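Local structure of DUF1116 domain-containing protein (Enterococcus faecalis, 3CLQ) at residues L178-A183 with P353-P358. The protein is of unknown function but belongs to the AllG family, which suggests a role related to the oxamate carbamoyltransferase of allantoin breakdown. Numbering follows the deposited sequence.
Sequences LMLSQA and PNVTIP
Helix 176-183 meets the corner that leads into edge strand 356-357 of a three-stranded antiparallel sheet, and Leu180 and Ser181 touch Val355 and Asn354 there. This is a small helix-to-turn contact, burying 139 Å² in all, and the backbones come nearest at Ser181 and Val355, whose CA atoms are 5.1 Å apart. The apolar half is a meeting of methyl groups: Leu180 CD2 lies 3.7 Å from Val355 CG1, with the two side chains crossing at about a right angle. Leu180 carries CG anti to its own nitrogen (chi1 179°), which extends the side chain from the helix flank until one methyl reaches the valine. On the far segment, Val355 likewise has CG1 anti to the backbone N, while CG2 sits beside that nitrogen and stays farther from Leu180 CD2, at 4.2 Å. Leu180 also packs on Trp237 of helix 234-247 and on Cys190; like Val355, it is buried. Backbone bonding of Val355 with Ile365 ties the corner to the central strand 363-369. Just beyond, Thr356 OG1 is hydrogen-bonded to His185 NE2, which links strand 356-357 to the chain just after the helix. The polar half lies at the more open side, where a bound diethylene glycol, probably from the crystallisation liquor, approaches the side chain of Ser181. The place of the Ser181 side chain is somewhat doubtful, because its CB crowds Leu178 O in the model. As modelled, Ser181 OG donates a weak hydrogen bond to the backbone O of Asn354 at 3.0 Å; the oxygen is met nearly end-on, but the angle CB-OG-O of about 146° is too wide for the hydroxyl hydrogen to point straight at Asn354 O.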
loop_
_atom_site.group_PDB
_atom_site.type_symbol
_atom_site.label_atom_id
_atom_site.label_comp_id
_atom_site.label_asym_id
_atom_site.label_seq_id
_atom_site.Cartn_x
_atom_site.Cartn_y
_atom_site.Cartn_z
ATOM N N LEU B 178 4.552 12.799 4.599
ATOM C CA LEU B 178 5.145 11.919 3.609
ATOM C C LEU B 178 4.379 10.593 3.535
ATOM O O LEU B 178 4.017 10.142 2.447
ATOM C CB LEU B 178 6.623 11.666 3.910
ATOM C CG LEU B 178 7.359 10.719 2.944
ATOM C CD1 LEU B 178 7.445 11.262 1.516
ATOM C CD2 LEU B 178 8.747 10.383 3.487
HETATM N N MSE B 179 4.129 9.969 4.681
HETATM C CA MSE B 179 3.537 8.639 4.664
HETATM C C MSE B 179 2.128 8.697 4.083
HETATM O O MSE B 179 1.699 7.829 3.332
HETATM C CB MSE B 179 3.541 8.022 6.056
HETATM C CG MSE B 179 3.249 6.543 6.062
HETATM SE SE MSE B 179 3.615 5.700 7.814
HETATM C CE MSE B 179 5.572 5.538 7.690
ATOM N N LEU B 180 1.439 9.762 4.390
ATOM C CA LEU B 180 0.121 9.969 3.896
ATOM C C LEU B 180 0.224 10.209 2.421
ATOM O O LEU B 180 -0.497 9.659 1.662
ATOM C CB LEU B 180 -0.462 11.159 4.605
ATOM C CG LEU B 180 -1.846 11.544 4.190
ATOM C CD1 LEU B 180 -2.593 11.942 5.361
ATOM C CD2 LEU B 180 -1.783 12.640 3.241
ATOM N N SER B 181 1.154 11.044 2.033
ATOM C CA SER B 181 1.599 11.161 0.644
ATOM C C SER B 181 1.563 9.825 -0.093
ATOM O O SER B 181 0.962 9.717 -1.145
ATOM C CB SER B 181 3.053 11.643 0.642
ATOM O OG SER B 181 3.248 12.739 -0.237
ATOM N N GLN B 182 2.230 8.821 0.479
ATOM C CA GLN B 182 2.435 7.520 -0.162
ATOM C C GLN B 182 1.196 6.633 -0.090
ATOM O O GLN B 182 0.891 5.891 -1.029
ATOM C CB GLN B 182 3.604 6.800 0.507
ATOM C CG GLN B 182 4.897 7.567 0.439
ATOM C CD GLN B 182 5.939 6.985 1.339
ATOM O OE1 GLN B 182 5.654 6.052 2.063
ATOM N NE2 GLN B 182 7.159 7.542 1.318
ATOM N N ALA B 183 0.491 6.704 1.038
ATOM C CA ALA B 183 -0.772 6.003 1.171
ATOM C C ALA B 183 -1.734 6.350 0.006
ATOM O O ALA B 183 -2.318 5.460 -0.613
ATOM C CB ALA B 183 -1.408 6.316 2.532
ATOM N N PRO B 353 0.113 20.683 -3.419
ATOM C CA PRO B 353 1.026 19.953 -4.334
ATOM C C PRO B 353 1.810 18.785 -3.684
ATOM O O PRO B 353 2.278 17.874 -4.379
ATOM C CB PRO B 353 1.983 21.047 -4.832
ATOM C CG PRO B 353 1.964 22.093 -3.781
ATOM C CD PRO B 353 0.572 22.060 -3.148
ATOM N N ASN B 354 1.933 18.807 -2.362
ATOM C CA ASN B 354 2.689 17.804 -1.631
ATOM C C ASN B 354 1.931 16.499 -1.440
ATOM O O ASN B 354 2.488 15.531 -0.926
ATOM C CB ASN B 354 3.047 18.361 -0.252
ATOM C CG ASN B 354 4.002 19.530 -0.333
ATOM O OD1 ASN B 354 5.086 19.396 -0.862
ATOM N ND2 ASN B 354 3.596 20.691 0.186
ATOM N N VAL B 355 0.655 16.489 -1.813
ATOM C CA VAL B 355 -0.208 15.318 -1.646
ATOM C C VAL B 355 -1.171 15.227 -2.834
ATOM O O VAL B 355 -2.074 16.056 -2.985
ATOM C CB VAL B 355 -1.024 15.420 -0.346
ATOM C CG1 VAL B 355 -1.872 14.170 -0.116
ATOM C CG2 VAL B 355 -0.116 15.678 0.810
ATOM N N THR B 356 -0.986 14.226 -3.677
ATOM C CA THR B 356 -1.647 14.234 -4.956
ATOM C C THR B 356 -2.414 12.935 -5.266
ATOM O O THR B 356 -2.146 11.897 -4.676
ATOM C CB THR B 356 -0.598 14.505 -6.051
ATOM O OG1 THR B 356 0.414 13.501 -5.988
ATOM C CG2 THR B 356 0.069 15.875 -5.835
ATOM N N ILE B 357 -3.354 12.995 -6.209
ATOM C CA ILE B 357 -4.145 11.829 -6.604
ATOM C C ILE B 357 -3.821 11.366 -8.010
ATOM O O ILE B 357 -4.174 12.017 -8.992
ATOM C CB ILE B 357 -5.630 12.148 -6.587
ATOM C CG1 ILE B 357 -6.057 12.708 -5.216
ATOM C CG2 ILE B 357 -6.435 10.913 -6.956
ATOM C CD1 ILE B 357 -7.314 13.501 -5.313
ATOM N N PRO B 358 -3.172 10.209 -8.126
ATOM C CA PRO B 358 -2.656 9.722 -9.398
ATOM C C PRO B 358 -3.715 9.680 -10.508
ATOM O O PRO B 358 -3.536 10.290 -11.571
ATOM C CB PRO B 358 -2.190 8.318 -9.048
ATOM C CG PRO B 358 -1.812 8.426 -7.625
ATOM C CD PRO B 358 -2.886 9.269 -7.036
#